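Long-range contacts in MucR Phosphodiesterase (Pseudomonas aeruginosa, PDB 5M1T), which is an EAL-domain protein that binds C2E and magnesium ions: residues L55-G59 with Q251-T255; L101-C105 with A142-L148; E159-M163 with F188-S194. All blocks are in the same frame, centred on the assembly; numbering follows the deposited sequence.

Interaction 1 of 3, residues L55-G59 with Q251-T255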
loop_
_atom_site.group_PDB
_atom_site.type_symbol
_atom_site.label_atom_id
_atom_site.label_comp_id
_atom_site.label_asym_id
_atom_site.label_seq_id
_atom_site.Cartn_x
_atom_site.Cartn_y
_atom_site.Cartn_z
ATOM N N LEU A 55 -17.372 -22.826 14.902
ATOM C CA LEU A 55 -17.685 -23.880 13.925
ATOM C C LEU A 55 -19.199 -24.076 13.859
ATOM O O LEU A 55 -19.898 -23.947 14.855
ATOM C CB LEU A 55 -16.949 -25.216 14.170
ATOM C CG LEU A 55 -15.422 -25.238 13.840
ATOM C CD1 LEU A 55 -14.879 -26.666 13.796
ATOM C CD2 LEU A 55 -15.001 -24.506 12.558
ATOM N N ALA A 56 -19.694 -24.277 12.652
ATOM C CA ALA A 56 -21.125 -24.354 12.407
ATOM C C ALA A 56 -21.653 -25.728 12.846
ATOM O O ALA A 56 -21.025 -26.731 12.564
ATOM C CB ALA A 56 -21.376 -24.159 10.930
ATOM N N PRO A 57 -22.803 -25.801 13.505
ATOM C CA PRO A 57 -23.687 -24.682 13.789
ATOM C C PRO A 57 -23.345 -23.863 15.037
ATOM O O PRO A 57 -23.653 -22.675 15.094
ATOM C CB PRO A 57 -25.023 -25.381 14.032
ATOM C CG PRO A 57 -24.636 -26.699 14.645
ATOM C CD PRO A 57 -23.382 -27.094 13.924
ATOM N N ASN A 58 -22.770 -24.505 16.047
ATOM C CA ASN A 58 -22.480 -23.815 17.301
ATOM C C ASN A 58 -21.244 -24.385 17.975
ATOM O O ASN A 58 -21.097 -24.273 19.174
ATOM C CB ASN A 58 -23.676 -23.962 18.211
ATOM C CG ASN A 58 -23.903 -22.743 19.048
ATOM O OD1 ASN A 58 -23.005 -21.909 19.225
ATOM N ND2 ASN A 58 -25.115 -22.619 19.572
ATOM N N GLY A 59 -20.381 -24.992 17.144
ATOM C CA GLY A 59 -19.362 -26.001 17.513
ATOM C C GLY A 59 -18.363 -25.199 18.261
ATOM O O GLY A 59 -18.677 -24.065 18.604
ATOM N N GLN A 251 -28.880 -19.623 10.964
ATOM C CA GLN A 251 -27.914 -20.588 11.481
ATOM C C GLN A 251 -28.138 -21.955 10.868
ATOM O O GLN A 251 -27.220 -22.567 10.364
ATOM C CB GLN A 251 -28.049 -20.686 13.006
ATOM C CG GLN A 251 -27.185 -21.767 13.614
ATOM C CD GLN A 251 -27.270 -21.831 15.116
ATOM O OE1 GLN A 251 -28.356 -21.747 15.688
ATOM N NE2 GLN A 251 -26.118 -22.026 15.770
ATOM N N GLU A 252 -29.368 -22.429 10.919
ATOM C CA GLU A 252 -29.723 -23.748 10.368
ATOM C C GLU A 252 -29.458 -23.808 8.876
ATOM O O GLU A 252 -28.880 -24.764 8.395
ATOM C CB GLU A 252 -31.191 -24.086 10.646
ATOM C CG GLU A 252 -31.601 -25.502 10.243
ATOM C CD GLU A 252 -31.940 -25.658 8.742
ATOM O OE1 GLU A 252 -32.409 -24.696 8.082
ATOM O OE2 GLU A 252 -31.752 -26.774 8.184
ATOM N N PHE A 253 -29.873 -22.785 8.148
ATOM C CA PHE A 253 -29.713 -22.786 6.711
ATOM C C PHE A 253 -28.238 -22.726 6.319
ATOM O O PHE A 253 -27.747 -23.455 5.457
ATOM C CB PHE A 253 -30.511 -21.603 6.113
ATOM C CG PHE A 253 -30.121 -21.265 4.735
ATOM C CD1 PHE A 253 -30.508 -22.060 3.689
ATOM C CD2 PHE A 253 -29.309 -20.173 4.485
ATOM C CE1 PHE A 253 -30.119 -21.756 2.391
ATOM C CE2 PHE A 253 -28.921 -19.861 3.194
ATOM C CZ PHE A 253 -29.337 -20.645 2.147
ATOM N N LEU A 254 -27.503 -21.862 6.991
ATOM C CA LEU A 254 -26.081 -21.712 6.664
ATOM C C LEU A 254 -25.325 -22.974 6.986
ATOM O O LEU A 254 -24.384 -23.339 6.296
ATOM C CB LEU A 254 -25.508 -20.514 7.416
ATOM C CG LEU A 254 -26.083 -19.202 6.892
ATOM C CD1 LEU A 254 -25.851 -18.077 7.879
ATOM C CD2 LEU A 254 -25.511 -18.845 5.526
ATOM N N THR A 255 -25.743 -23.648 8.058
ATOM C CA THR A 255 -25.105 -24.898 8.442
ATOM C C THR A 255 -25.360 -25.978 7.380
ATOM O O THR A 255 -24.428 -26.671 6.931
ATOM C CB THR A 255 -25.550 -25.319 9.858
ATOM O OG1 THR A 255 -25.027 -24.357 10.805
ATOM C CG2 THR A 255 -25.023 -26.728 10.232
#
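Q251 reaches P57 because its CG stands anti to the backbone nitrogen (chi1 174°) and the chain beyond stays extended, carrying the amide away from helix 248-257. T255, one turn further along, has its hydroxyl turned anti to the carbonyl carbon, which places OG1 over the proline. Q251 NE2 donates to P57 O at 2.6 Å. The acceptor lies close to the amide plane of Q251, whereas the nitrogen stands well above the carbonyl plane of P57 rather than on a lone pair. T255 OG1 faces P57 CA at 3.3 Å and CB at 3.4 Å, and T255 CG2 lies 4.0 Å from that same CB. The peptide bond before P57 is cis, which bends the loop between strands 46-55 and 61-72, and A56 is backbone-bonded to N260. L262 of strand 261-263 touches A56, Q251 and T255, so the loop and the helix meet over the strand that closes the barrel of this EAL domain. Proline, lacking an N-H, offers carbonyl and ring. Glutamine supplies the single cross-contact donor, while threonine gives its proton to Q251 O at 2.9 Å, so OG1 meets the carbons of P57 as an oxygen whose proton is already engaged within the helix.

Interaction 2 of 3, residues L101-C105 with A142-L148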
loop_
_atom_site.group_PDB
_atom_site.type_symbol
_atom_site.label_atom_id
_atom_site.label_comp_id
_atom_site.label_asym_id
_atom_site.label_seq_id
_atom_site.Cartn_x
_atom_site.Cartn_y
_atom_site.Cartn_z
ATOM N N LEU A 101 -3.200 -3.741 16.154
ATOM C CA LEU A 101 -2.385 -4.930 15.930
ATOM C C LEU A 101 -1.611 -5.346 17.189
ATOM O O LEU A 101 -1.591 -6.519 17.539
ATOM C CB LEU A 101 -1.408 -4.666 14.784
ATOM C CG LEU A 101 -0.523 -5.817 14.299
ATOM C CD1 LEU A 101 -1.301 -7.058 13.900
ATOM C CD2 LEU A 101 0.278 -5.286 13.128
ATOM N N ASP A 102 -0.978 -4.376 17.849
ATOM C CA ASP A 102 -0.262 -4.615 19.113
ATOM C C ASP A 102 -1.145 -5.254 20.195
ATOM O O ASP A 102 -0.809 -6.276 20.724
ATOM C CB ASP A 102 0.265 -3.298 19.673
ATOM C CG ASP A 102 1.041 -3.487 20.943
ATOM O OD1 ASP A 102 2.084 -4.172 20.891
ATOM O OD2 ASP A 102 0.607 -2.977 22.000
ATOM N N GLU A 103 -2.271 -4.622 20.488
ATOM C CA GLU A 103 -3.217 -5.086 21.500
ATOM C C GLU A 103 -3.844 -6.434 21.148
ATOM O O GLU A 103 -4.128 -7.238 22.026
ATOM C CB GLU A 103 -4.336 -4.038 21.679
ATOM C CG GLU A 103 -5.453 -4.444 22.616
ATOM C CD GLU A 103 -5.071 -4.432 24.100
ATOM O OE1 GLU A 103 -3.931 -4.073 24.466
ATOM O OE2 GLU A 103 -5.930 -4.808 24.913
ATOM N N ALA A 104 -4.088 -6.673 19.867
ATOM C CA ALA A 104 -4.643 -7.947 19.434
ATOM C C ALA A 104 -3.598 -9.044 19.648
ATOM O O ALA A 104 -3.901 -10.162 20.055
ATOM C CB ALA A 104 -5.029 -7.871 17.968
ATOM N N CYS A 105 -2.361 -8.743 19.311
ATOM C CA CYS A 105 -1.301 -9.733 19.481
ATOM C C CYS A 105 -1.046 -9.996 20.950
ATOM O O CYS A 105 -0.790 -11.118 21.341
ATOM C CB CYS A 105 -0.010 -9.309 18.760
ATOM S SG CYS A 105 -0.115 -9.469 16.951
ATOM N N ALA A 142 5.188 -6.886 15.343
ATOM C CA ALA A 142 4.157 -7.106 16.382
ATOM C C ALA A 142 4.113 -8.543 16.898
ATOM O O ALA A 142 3.869 -8.771 18.075
ATOM C CB ALA A 142 2.782 -6.707 15.880
ATOM N N LEU A 143 4.297 -9.508 15.999
ATOM C CA LEU A 143 4.357 -10.927 16.365
ATOM C C LEU A 143 5.604 -11.204 17.217
ATOM O O LEU A 143 5.504 -11.874 18.224
ATOM C CB LEU A 143 4.407 -11.807 15.110
ATOM C CG LEU A 143 3.163 -11.724 14.216
ATOM C CD1 LEU A 143 3.484 -12.312 12.849
ATOM C CD2 LEU A 143 1.960 -12.380 14.868
ATOM N N LEU A 144 6.750 -10.657 16.821
ATOM C CA LEU A 144 7.994 -10.809 17.581
ATOM C C LEU A 144 7.889 -10.159 18.985
ATOM O O LEU A 144 8.190 -10.794 19.992
ATOM C CB LEU A 144 9.153 -10.229 16.771
ATOM C CG LEU A 144 10.546 -10.370 17.387
ATOM C CD1 LEU A 144 11.028 -11.822 17.302
ATOM C CD2 LEU A 144 11.511 -9.398 16.682
ATOM N N ARG A 145 7.412 -8.918 19.044
ATOM C CA ARG A 145 7.183 -8.204 20.320
ATOM C C ARG A 145 6.403 -9.003 21.371
ATOM O O ARG A 145 6.682 -8.925 22.562
ATOM C CB ARG A 145 6.438 -6.888 20.037
ATOM C CG ARG A 145 6.502 -5.834 21.130
ATOM C CD ARG A 145 5.597 -4.629 20.786
ATOM N NE ARG A 145 5.895 -4.103 19.456
ATOM C CZ ARG A 145 5.026 -3.829 18.468
ATOM N NH1 ARG A 145 3.698 -3.995 18.564
ATOM N NH2 ARG A 145 5.529 -3.396 17.332
ATOM N N HIS A 146 5.398 -9.756 20.929
ATOM C CA HIS A 146 4.523 -10.515 21.829
ATOM C C HIS A 146 4.761 -12.014 21.757
ATOM O O HIS A 146 3.940 -12.779 22.220
ATOM C CB HIS A 146 3.063 -10.187 21.490
ATOM C CG HIS A 146 2.710 -8.759 21.759
ATOM N ND1 HIS A 146 2.499 -8.273 23.030
ATOM C CD2 HIS A 146 2.615 -7.697 20.928
ATOM C CE1 HIS A 146 2.260 -6.979 22.970
ATOM N NE2 HIS A 146 2.309 -6.606 21.703
ATOM N N SER A 147 5.877 -12.423 21.149
ATOM C CA SER A 147 6.223 -13.849 20.984
ATOM C C SER A 147 5.030 -14.688 20.507
ATOM O O SER A 147 4.688 -15.733 21.100
ATOM C CB SER A 147 6.757 -14.414 22.303
ATOM O OG SER A 147 7.669 -13.518 22.868
ATOM N N LEU A 148 4.412 -14.239 19.430
ATOM C CA LEU A 148 3.173 -14.849 18.957
ATOM C C LEU A 148 3.407 -15.591 17.650
ATOM O O LEU A 148 3.856 -15.001 16.671
ATOM C CB LEU A 148 2.088 -13.778 18.778
ATOM C CG LEU A 148 0.729 -14.329 18.302
ATOM C CD1 LEU A 148 0.081 -15.293 19.300
ATOM C CD2 LEU A 148 -0.188 -13.176 17.980
#
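D102 meets R145 and H146 with a single oxygen, and its side chain can be followed outward from helix 93-113. Its CB already lies 3.7 Å from R145 NH1. CG, anti to the backbone nitrogen (chi1 -178°), lies 3.5 Å from H146 NE2 and points the carboxylate across the groove toward the end of helix 135-145. OD1 does the bonding: R145 NH1 reaches it at 2.8 Å as a salt bridge on the anti side, and H146 NE2 at 2.6 Å in a nearly straight bond (173°). OD2 stays 4.0 Å from H146 NE2. The two donors come from opposite faces of the carboxylate, and OD1 sits at the edge of the imidazole, in the ring plane. One face of that ring lies over the C105 backbone, the other near R145 CG. One turn along from D102, the small C105 fits where the helices come close, its SG 3.8 Å from L148 CD2 and 4.1 Å from L143 CD2, while L101 CG packs 3.8 Å from A142 CB. A Schellman motif with S147 at positive phi ends helix 135-145 and swings L148 back onto this apolar patch. Both helices belong to the barrel's outer layer, one before and one after strand 120-124, which A104 touches. With two donors at OD1, D102 is probably held ionised, and its charge would tend to favour a protonated H146.

Interaction 3 of 3, residues E159-M163 with F188-S194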
loop_
_atom_site.group_PDB
_atom_site.type_symbol
_atom_site.label_atom_id
_atom_site.label_comp_id
_atom_site.label_asym_id
_atom_site.label_seq_id
_atom_site.Cartn_x
_atom_site.Cartn_y
_atom_site.Cartn_z
ATOM N N GLU A 159 -12.647 -7.896 -0.348
ATOM C CA GLU A 159 -12.660 -8.256 -1.753
ATOM C C GLU A 159 -12.199 -7.081 -2.640
ATOM O O GLU A 159 -11.356 -7.245 -3.502
ATOM C CB GLU A 159 -14.075 -8.720 -2.150
ATOM C CG GLU A 159 -14.126 -9.457 -3.492
ATOM C CD GLU A 159 -15.536 -9.846 -3.885
ATOM O OE1 GLU A 159 -16.468 -9.502 -3.110
ATOM O OE2 GLU A 159 -15.712 -10.485 -4.964
ATOM N N SER A 160 -12.747 -5.899 -2.403
ATOM C CA SER A 160 -12.447 -4.724 -3.232
ATOM C C SER A 160 -10.995 -4.389 -3.120
ATOM O O SER A 160 -10.347 -4.139 -4.121
ATOM C CB SER A 160 -13.209 -3.485 -2.748
ATOM O OG SER A 160 -14.569 -3.796 -2.553
ATOM N N THR A 161 -10.499 -4.390 -1.879
ATOM C CA THR A 161 -9.131 -3.974 -1.599
ATOM C C THR A 161 -8.203 -4.908 -2.318
ATOM O O THR A 161 -7.255 -4.459 -2.964
ATOM C CB THR A 161 -8.863 -3.929 -0.078
ATOM O OG1 THR A 161 -9.571 -2.819 0.469
ATOM C CG2 THR A 161 -7.361 -3.763 0.247
ATOM N N ALA A 162 -8.485 -6.207 -2.237
ATOM C CA ALA A 162 -7.572 -7.207 -2.778
ATOM C C ALA A 162 -7.591 -7.173 -4.289
ATOM O O ALA A 162 -6.564 -7.344 -4.923
ATOM C CB ALA A 162 -7.938 -8.609 -2.283
ATOM N N MET A 163 -8.766 -6.973 -4.863
ATOM C CA MET A 163 -8.941 -7.056 -6.324
ATOM C C MET A 163 -8.626 -5.727 -7.047
ATOM O O MET A 163 -8.449 -5.702 -8.269
ATOM C CB MET A 163 -10.358 -7.523 -6.648
ATOM C CG MET A 163 -10.644 -8.970 -6.231
ATOM S SD MET A 163 -9.666 -10.144 -7.198
ATOM C CE MET A 163 -9.936 -11.694 -6.358
ATOM N N PHE A 188 -17.050 -10.516 1.355
ATOM C CA PHE A 188 -17.067 -11.164 0.063
ATOM C C PHE A 188 -18.488 -11.131 -0.518
ATOM O O PHE A 188 -19.486 -11.298 0.180
ATOM C CB PHE A 188 -16.498 -12.576 0.132
ATOM C CG PHE A 188 -16.133 -13.127 -1.198
ATOM C CD1 PHE A 188 -14.902 -12.845 -1.757
ATOM C CD2 PHE A 188 -17.043 -13.895 -1.928
ATOM C CE1 PHE A 188 -14.555 -13.324 -3.008
ATOM C CE2 PHE A 188 -16.696 -14.390 -3.177
ATOM C CZ PHE A 188 -15.448 -14.096 -3.718
ATOM N N GLY A 189 -18.557 -10.804 -1.800
ATOM C CA GLY A 189 -19.818 -10.682 -2.498
ATOM C C GLY A 189 -20.081 -9.227 -2.818
ATOM O O GLY A 189 -20.869 -8.935 -3.725
ATOM N N THR A 190 -19.418 -8.320 -2.101
ATOM C CA THR A 190 -19.588 -6.877 -2.311
ATOM C C THR A 190 -18.693 -6.246 -3.383
ATOM O O THR A 190 -18.933 -5.118 -3.787
ATOM C CB THR A 190 -19.375 -6.065 -1.015
ATOM O OG1 THR A 190 -18.010 -6.139 -0.619
ATOM C CG2 THR A 190 -20.253 -6.591 0.087
ATOM N N GLY A 191 -17.651 -6.952 -3.805
ATOM C CA GLY A 191 -16.736 -6.422 -4.792
ATOM C C GLY A 191 -16.836 -7.219 -6.075
ATOM O O GLY A 191 -17.837 -7.942 -6.327
ATOM N N TYR A 192 -15.801 -7.083 -6.887
ATOM C CA TYR A 192 -15.705 -7.800 -8.163
ATOM C C TYR A 192 -14.416 -8.608 -8.157
ATOM O O TYR A 192 -13.331 -8.038 -8.028
ATOM C CB TYR A 192 -15.697 -6.821 -9.338
ATOM C CG TYR A 192 -16.997 -6.068 -9.536
ATOM C CD1 TYR A 192 -17.369 -5.016 -8.691
ATOM C CD2 TYR A 192 -17.824 -6.364 -10.596
ATOM C CE1 TYR A 192 -18.554 -4.327 -8.887
ATOM C CE2 TYR A 192 -19.000 -5.660 -10.808
ATOM C CZ TYR A 192 -19.368 -4.660 -9.942
ATOM O OH TYR A 192 -20.551 -3.978 -10.177
ATOM N N SER A 193 -14.531 -9.931 -8.293
ATOM C CA SER A 193 -13.362 -10.831 -8.236
ATOM C C SER A 193 -13.053 -11.489 -9.556
ATOM O O SER A 193 -13.945 -11.920 -10.277
ATOM C CB SER A 193 -13.561 -11.927 -7.180
ATOM O OG SER A 193 -13.573 -11.376 -5.898
ATOM N N SER A 194 -11.763 -11.574 -9.856
ATOM C CA SER A 194 -11.264 -12.461 -10.907
ATOM C C SER A 194 -11.089 -13.855 -10.305
ATOM O O SER A 194 -10.327 -14.018 -9.326
ATOM C CB SER A 194 -9.901 -11.980 -11.384
ATOM O OG SER A 194 -9.135 -13.068 -11.863
HETATM O O HOH W 1 -18.454 -10.632 -5.612
HETATM O O HOH W 2 -15.409 -5.195 -0.737
#
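The carboxylate of E159 lies flat over one face of the F188 ring, the two planes only 17° apart, with OE2 3.6 Å above the ring and displaced toward its rim. L198, I229 and L232 also touch the phenyl group, so an aromatic side chain can pack among them and still roof the acid. Both faces of the carboxylate are used at OE1: G189 N approaches on the syn side at 2.8 Å, and G191 N comes at 2.9 Å from the opposite face, steeply above the plane (67°). At the other oxygen S193 OG donates to OE2, at a distance of 2.5 Å whose shortness makes the exact value doubtful, and a water links OE2 with G191 O. The extended glutamate chain, CG anti to the backbone nitrogen, is long enough to span from helix 159-164 into the middle of this loop. The sequence DDFGTGYSS marks the loop as the one called loop 6 in EAL domains, following a barrel strand whose end carries D186 and D187, both magnesium ligands here; E159 is backbone-bonded to D186 as well. Glycine suits position 189, where phi is 110°, and at 191 the absence of a side chain lets the backbone lie against S160 N and E159 CG. Further along, M163 CB touches Y192 O at 3.3 Å, its flexible thioether curls so that CE meets S193 CB at 3.7 Å, and SD receives a weak bond from S194 N. S194 itself N-caps helix 195-200, its OG bonded to Y197 N.

Interactions 2 and 3 both fall within the long chain loop that interaction 1 closes, and interaction 2 closes before interaction 3 opens. None touches another: the nearest atoms of interactions 1 and 3 are about 11 Å apart, those of 2 and 3 about 15 Å, and those of 1 and 2 about 19 Å. Interactions 2 and 3 lie on opposite sides of the chain's centre. The T190 side chain is about 8 Å from a magnesium ion, L101 about 13 Å, and E159 is backbone-bonded to the magnesium ligand D186. From C2E, L101 is about 8 Å, T190 about 9 Å and Q251 about 11 Å, so none of these side chains touches it directly.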